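Local coordinates for uncharacterized protein (Bacteroides caccae, PDB 4L7A) that is of unknown function but is probably a zinc-dependent metallopeptidase of the Peptidase_MA clan, at residues A[160-173]-A[184-198]. Residues are numbered along the deposited sequence; the frame is centred on the assembly and turned at random.
Sequences YDKISAGNYTPTGW and LGFVTPYAGSKPSED
Tyr-168 slots its ring between Pro-195 and Phe-186, and the tight part of the contact is built round it. CD of Pro-195 sits over the centre of one face, a CH-pi contact 3.8 Å from the ring centroid. Phe-186 lies against the opposite face, offset toward the rim, with the two ring planes at 51°, neither stacked nor edge-to-face. With CG anti to the carbonyl carbon (chi1 -74°), the ring reaches past the Ser-193 carbonyl and carries its hydroxyl down to Asp-198. There Tyr-168 OH donates to Asp-198 OD2 at 2.6 Å, on the anti side of the carboxylate. Tyr-160 OH gives its proton to the other oxygen, Asp-198 OD1, at 2.8 Å, from well above the carboxylate plane. Lys-232 of helix 211-244 adds a salt bridge to OD2 and also bonds Ser-164 OG, so the buried carboxylate is gripped on both oxygens. Close by, a water joins Ser-164 OG, Asn-167 ND2 and Leu-184 O. The backbones meet where Thr-169 N donates to Gly-192 O, 2.9 Å away and nearly straight at 168°.

Beyond that bond the contact opens toward solvent. Exposed Pro-170 rests on the Ser-193 carbonyl through a CA-H...O contact, and Trp-173 takes the edge of Tyr-190 on its indole face, an edge-to-face pair with Trp-173 CZ2 3.5 Å from Tyr-190 CD1. A second water donates to both Trp-173 O and Pro-189 O, bridging two acceptors. The whole is a short helix, 160-163, and the loop after it, which makes a type II turn from Ser-164 to Asn-167, packed across the 184-194 loop and the first turn of helix 195-208, with Lys-194 at the N-cap position.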
loop_
_atom_site.group_PDB
_atom_site.type_symbol
_atom_site.label_atom_id
_atom_site.label_comp_id
_atom_site.label_asym_id
_atom_site.label_seq_id
_atom_site.Cartn_x
_atom_site.Cartn_y
_atom_site.Cartn_z
ATOM N N TYR A 160 19.947 6.762 -9.696
ATOM C CA TYR A 160 18.967 5.690 -9.910
ATOM C C TYR A 160 18.434 5.789 -11.308
ATOM O O TYR A 160 18.258 4.762 -11.995
ATOM C CB TYR A 160 17.786 5.772 -8.913
ATOM C CG TYR A 160 16.856 4.611 -8.960
ATOM C CD1 TYR A 160 15.844 4.551 -9.898
ATOM C CD2 TYR A 160 16.971 3.563 -8.053
ATOM C CE1 TYR A 160 14.998 3.448 -9.940
ATOM C CE2 TYR A 160 16.134 2.503 -8.064
ATOM C CZ TYR A 160 15.161 2.430 -9.006
ATOM O OH TYR A 160 14.337 1.342 -9.013
ATOM N N ASP A 161 18.166 7.020 -11.717
ATOM C CA ASP A 161 17.573 7.292 -12.999
ATOM C C ASP A 161 18.413 6.814 -14.147
ATOM O O ASP A 161 17.875 6.510 -15.200
ATOM C CB ASP A 161 17.367 8.786 -13.161
ATOM C CG ASP A 161 16.311 9.342 -12.219
ATOM O OD1 ASP A 161 15.784 8.650 -11.346
ATOM O OD2 ASP A 161 15.997 10.524 -12.310
ATOM N N LYS A 162 19.725 6.750 -13.978
ATOM C CA LYS A 162 20.577 6.341 -15.087
ATOM C C LYS A 162 20.583 4.846 -15.318
ATOM O O LYS A 162 20.887 4.398 -16.430
ATOM C CB LYS A 162 22.042 6.708 -14.830
ATOM C CG LYS A 162 22.292 8.161 -14.712
ATOM C CD LYS A 162 23.766 8.354 -14.426
ATOM C CE LYS A 162 24.114 9.807 -14.261
ATOM N NZ LYS A 162 25.596 9.880 -14.069
ATOM N N ILE A 163 20.300 4.077 -14.268
ATOM C CA ILE A 163 20.482 2.633 -14.336
ATOM C C ILE A 163 19.771 2.032 -15.570
ATOM O O ILE A 163 20.378 1.299 -16.331
ATOM C CB ILE A 163 20.036 1.934 -13.058
ATOM C CG1 ILE A 163 20.978 2.331 -11.918
ATOM C CG2 ILE A 163 20.106 0.425 -13.213
ATOM C CD1 ILE A 163 20.445 2.042 -10.563
ATOM N N SER A 164 18.533 2.397 -15.800
ATOM C CA SER A 164 17.789 1.858 -16.941
ATOM C C SER A 164 17.478 2.916 -17.997
ATOM O O SER A 164 16.553 2.758 -18.767
ATOM C CB SER A 164 16.503 1.228 -16.449
ATOM O OG SER A 164 16.708 0.041 -15.709
ATOM N N ALA A 165 18.246 4.004 -18.037
ATOM C CA ALA A 165 18.085 5.059 -19.088
ATOM C C ALA A 165 18.098 4.414 -20.453
ATOM O O ALA A 165 18.927 3.614 -20.746
ATOM C CB ALA A 165 19.220 6.126 -19.011
ATOM N N GLY A 166 17.140 4.735 -21.283
ATOM C CA GLY A 166 17.088 4.112 -22.587
ATOM C C GLY A 166 16.006 3.060 -22.649
ATOM O O GLY A 166 15.516 2.789 -23.715
ATOM N N ASN A 167 15.558 2.513 -21.515
ATOM C CA ASN A 167 14.554 1.455 -21.562
ATOM C C ASN A 167 13.181 1.814 -21.000
ATOM O O ASN A 167 12.292 0.967 -21.012
ATOM C CB ASN A 167 15.107 0.225 -20.834
ATOM C CG ASN A 167 16.187 -0.443 -21.620
ATOM O OD1 ASN A 167 16.138 -0.429 -22.809
ATOM N ND2 ASN A 167 17.180 -0.983 -20.967
ATOM N N TYR A 168 13.010 3.054 -20.540
ATOM C CA TYR A 168 11.732 3.498 -20.030
ATOM C C TYR A 168 10.740 3.751 -21.173
ATOM O O TYR A 168 11.125 4.140 -22.239
ATOM C CB TYR A 168 11.906 4.774 -19.195
ATOM C CG TYR A 168 12.527 4.504 -17.830
ATOM C CD1 TYR A 168 11.792 3.895 -16.832
ATOM C CD2 TYR A 168 13.845 4.788 -17.572
ATOM C CE1 TYR A 168 12.327 3.631 -15.596
ATOM C CE2 TYR A 168 14.434 4.506 -16.298
ATOM C CZ TYR A 168 13.653 3.917 -15.330
ATOM O OH TYR A 168 14.153 3.640 -14.098
ATOM N N THR A 169 9.461 3.546 -20.915
ATOM C CA THR A 169 8.408 3.905 -21.887
ATOM C C THR A 169 7.343 4.717 -21.156
ATOM O O THR A 169 6.368 4.154 -20.666
ATOM C CB THR A 169 7.819 2.658 -22.582
ATOM O OG1 THR A 169 7.324 1.732 -21.606
ATOM C CG2 THR A 169 8.893 1.983 -23.433
ATOM N N PRO A 170 7.565 6.045 -21.010
ATOM C CA PRO A 170 6.655 6.875 -20.198
ATOM C C PRO A 170 5.228 6.790 -20.733
ATOM O O PRO A 170 4.320 6.755 -19.973
ATOM C CB PRO A 170 7.207 8.305 -20.315
ATOM C CG PRO A 170 8.600 8.174 -20.910
ATOM C CD PRO A 170 8.736 6.785 -21.513
ATOM N N THR A 171 5.066 6.719 -22.035
ATOM C CA THR A 171 3.803 6.354 -22.652
ATOM C C THR A 171 3.950 4.967 -23.261
ATOM O O THR A 171 4.949 4.706 -23.914
ATOM C CB THR A 171 3.424 7.360 -23.765
ATOM O OG1 THR A 171 3.193 8.639 -23.157
ATOM C CG2 THR A 171 2.112 6.914 -24.459
ATOM N N GLY A 172 2.947 4.115 -23.112
ATOM C CA GLY A 172 3.005 2.747 -23.650
ATOM C C GLY A 172 3.532 1.637 -22.737
ATOM O O GLY A 172 3.633 0.481 -23.176
ATOM N N TRP A 173 3.836 1.973 -21.475
ATOM C CA TRP A 173 4.357 0.993 -20.503
ATOM C C TRP A 173 3.481 -0.223 -20.344
ATOM O O TRP A 173 3.973 -1.332 -20.106
ATOM C CB TRP A 173 4.555 1.612 -19.124
ATOM C CG TRP A 173 3.387 2.290 -18.520
ATOM C CD1 TRP A 173 3.102 3.636 -18.571
ATOM C CD2 TRP A 173 2.375 1.689 -17.730
ATOM N NE1 TRP A 173 1.964 3.891 -17.856
ATOM C CE2 TRP A 173 1.489 2.711 -17.342
ATOM C CE3 TRP A 173 2.137 0.387 -17.290
ATOM C CZ2 TRP A 173 0.368 2.470 -16.558
ATOM C CZ3 TRP A 173 0.999 0.140 -16.546
ATOM C CH2 TRP A 173 0.132 1.186 -16.184
ATOM N N LEU A 184 15.007 -6.307 -18.450
ATOM C CA LEU A 184 15.522 -4.933 -18.513
ATOM C C LEU A 184 15.674 -4.322 -17.119
ATOM O O LEU A 184 16.048 -3.162 -16.994
ATOM C CB LEU A 184 14.586 -4.023 -19.345
ATOM C CG LEU A 184 14.125 -4.572 -20.679
ATOM C CD1 LEU A 184 13.083 -3.641 -21.278
ATOM C CD2 LEU A 184 15.266 -4.786 -21.673
ATOM N N GLY A 185 15.397 -5.086 -16.070
ATOM C CA GLY A 185 15.570 -4.594 -14.713
ATOM C C GLY A 185 14.344 -3.908 -14.132
ATOM O O GLY A 185 14.448 -3.091 -13.232
ATOM N N PHE A 186 13.171 -4.208 -14.670
ATOM C CA PHE A 186 11.915 -3.630 -14.162
ATOM C C PHE A 186 11.128 -4.709 -13.450
ATOM O O PHE A 186 10.859 -5.786 -14.046
ATOM C CB PHE A 186 11.077 -3.082 -15.327
ATOM C CG PHE A 186 11.733 -1.922 -16.057
ATOM C CD1 PHE A 186 12.243 -0.835 -15.344
ATOM C CD2 PHE A 186 11.858 -1.927 -17.417
ATOM C CE1 PHE A 186 12.844 0.207 -15.987
ATOM C CE2 PHE A 186 12.467 -0.874 -18.064
ATOM C CZ PHE A 186 12.984 0.171 -17.355
ATOM N N VAL A 187 10.755 -4.438 -12.191
ATOM C CA VAL A 187 10.005 -5.396 -11.403
ATOM C C VAL A 187 8.551 -5.597 -11.820
ATOM O O VAL A 187 7.967 -6.615 -11.492
ATOM C CB VAL A 187 10.068 -5.114 -9.876
ATOM C CG1 VAL A 187 11.492 -5.364 -9.341
ATOM C CG2 VAL A 187 9.590 -3.678 -9.507
ATOM N N THR A 188 7.978 -4.637 -12.531
ATOM C CA THR A 188 6.634 -4.707 -13.070
ATOM C C THR A 188 6.603 -3.886 -14.343
ATOM O O THR A 188 7.476 -3.059 -14.574
ATOM C CB THR A 188 5.592 -4.034 -12.112
ATOM O OG1 THR A 188 5.929 -2.659 -11.873
ATOM C CG2 THR A 188 5.492 -4.750 -10.841
ATOM N N PRO A 189 5.578 -4.050 -15.161
ATOM C CA PRO A 189 5.440 -3.157 -16.338
ATOM C C PRO A 189 5.420 -1.702 -15.972
ATOM O O PRO A 189 6.089 -0.896 -16.624
ATOM C CB PRO A 189 4.080 -3.557 -16.908
ATOM C CG PRO A 189 4.006 -5.037 -16.598
ATOM C CD PRO A 189 4.625 -5.167 -15.205
ATOM N N TYR A 190 4.678 -1.349 -14.919
ATOM C CA TYR A 190 4.592 0.047 -14.462
ATOM C C TYR A 190 5.917 0.652 -14.011
ATOM O O TYR A 190 6.169 1.841 -14.210
ATOM C CB TYR A 190 3.565 0.143 -13.321
ATOM C CG TYR A 190 3.157 1.529 -12.984
ATOM C CD1 TYR A 190 2.730 2.396 -13.952
ATOM C CD2 TYR A 190 3.087 1.944 -11.698
ATOM C CE1 TYR A 190 2.318 3.669 -13.630
ATOM C CE2 TYR A 190 2.680 3.243 -11.374
ATOM C CZ TYR A 190 2.292 4.062 -12.312
ATOM O OH TYR A 190 1.860 5.333 -11.976
ATOM N N ALA A 191 6.783 -0.166 -13.445
ATOM C CA ALA A 191 8.148 0.271 -13.088
ATOM C C ALA A 191 8.961 0.676 -14.301
ATOM O O ALA A 191 9.829 1.556 -14.210
ATOM C CB ALA A 191 8.871 -0.791 -12.333
ATOM N N GLY A 192 8.637 0.104 -15.443
ATOM C CA GLY A 192 9.246 0.493 -16.708
ATOM C C GLY A 192 8.698 1.809 -17.335
ATOM O O GLY A 192 8.990 2.097 -18.495
ATOM N N SER A 193 7.894 2.598 -16.616
ATOM C CA SER A 193 7.356 3.822 -17.219
ATOM C C SER A 193 8.338 5.019 -17.074
ATOM O O SER A 193 8.741 5.655 -18.055
ATOM C CB SER A 193 5.993 4.166 -16.579
ATOM O OG SER A 193 6.062 4.198 -15.157
ATOM N N LYS A 194 8.716 5.304 -15.828
ATOM C CA LYS A 194 9.482 6.474 -15.496
ATOM C C LYS A 194 10.311 6.142 -14.235
ATOM O O LYS A 194 9.826 5.417 -13.346
ATOM C CB LYS A 194 8.406 7.551 -15.229
ATOM C CG LYS A 194 8.695 8.946 -15.518
ATOM C CD LYS A 194 7.425 9.774 -15.881
ATOM C CE LYS A 194 6.269 9.854 -14.855
ATOM N NZ LYS A 194 6.508 10.516 -13.479
ATOM N N PRO A 195 11.541 6.683 -14.115
ATOM C CA PRO A 195 12.326 6.382 -12.915
ATOM C C PRO A 195 11.597 6.609 -11.603
ATOM O O PRO A 195 11.780 5.828 -10.677
ATOM C CB PRO A 195 13.539 7.349 -13.015
ATOM C CG PRO A 195 13.627 7.701 -14.416
ATOM C CD PRO A 195 12.270 7.593 -15.021
ATOM N N SER A 196 10.809 7.673 -11.477
ATOM C CA SER A 196 10.125 7.921 -10.169
ATOM C C SER A 196 9.106 6.790 -9.833
ATOM O O SER A 196 8.931 6.416 -8.679
ATOM C CB SER A 196 9.417 9.275 -10.175
ATOM O OG SER A 196 8.426 9.211 -11.192
ATOM N N GLU A 197 8.462 6.221 -10.840
ATOM C CA GLU A 197 7.595 5.061 -10.611
ATOM C C GLU A 197 8.380 3.762 -10.373
ATOM O O GLU A 197 7.959 2.900 -9.573
ATOM C CB GLU A 197 6.512 4.916 -11.686
ATOM C CG GLU A 197 5.288 5.785 -11.357
ATOM C CD GLU A 197 5.625 7.229 -11.395
ATOM O OE1 GLU A 197 5.916 7.696 -12.526
ATOM O OE2 GLU A 197 5.679 7.872 -10.307
ATOM N N ASP A 198 9.526 3.642 -11.037
ATOM C CA ASP A 198 10.429 2.496 -10.911
ATOM C C ASP A 198 10.865 2.339 -9.441
ATOM O O ASP A 198 10.654 1.298 -8.827
ATOM C CB ASP A 198 11.625 2.687 -11.861
ATOM C CG ASP A 198 12.583 1.517 -11.903
ATOM O OD1 ASP A 198 12.571 0.630 -11.030
ATOM O OD2 ASP A 198 13.367 1.475 -12.871
HETATM O O HOH W 1 17.528 -1.168 -17.949
HETATM O O HOH W 2 6.591 -1.299 -19.439
#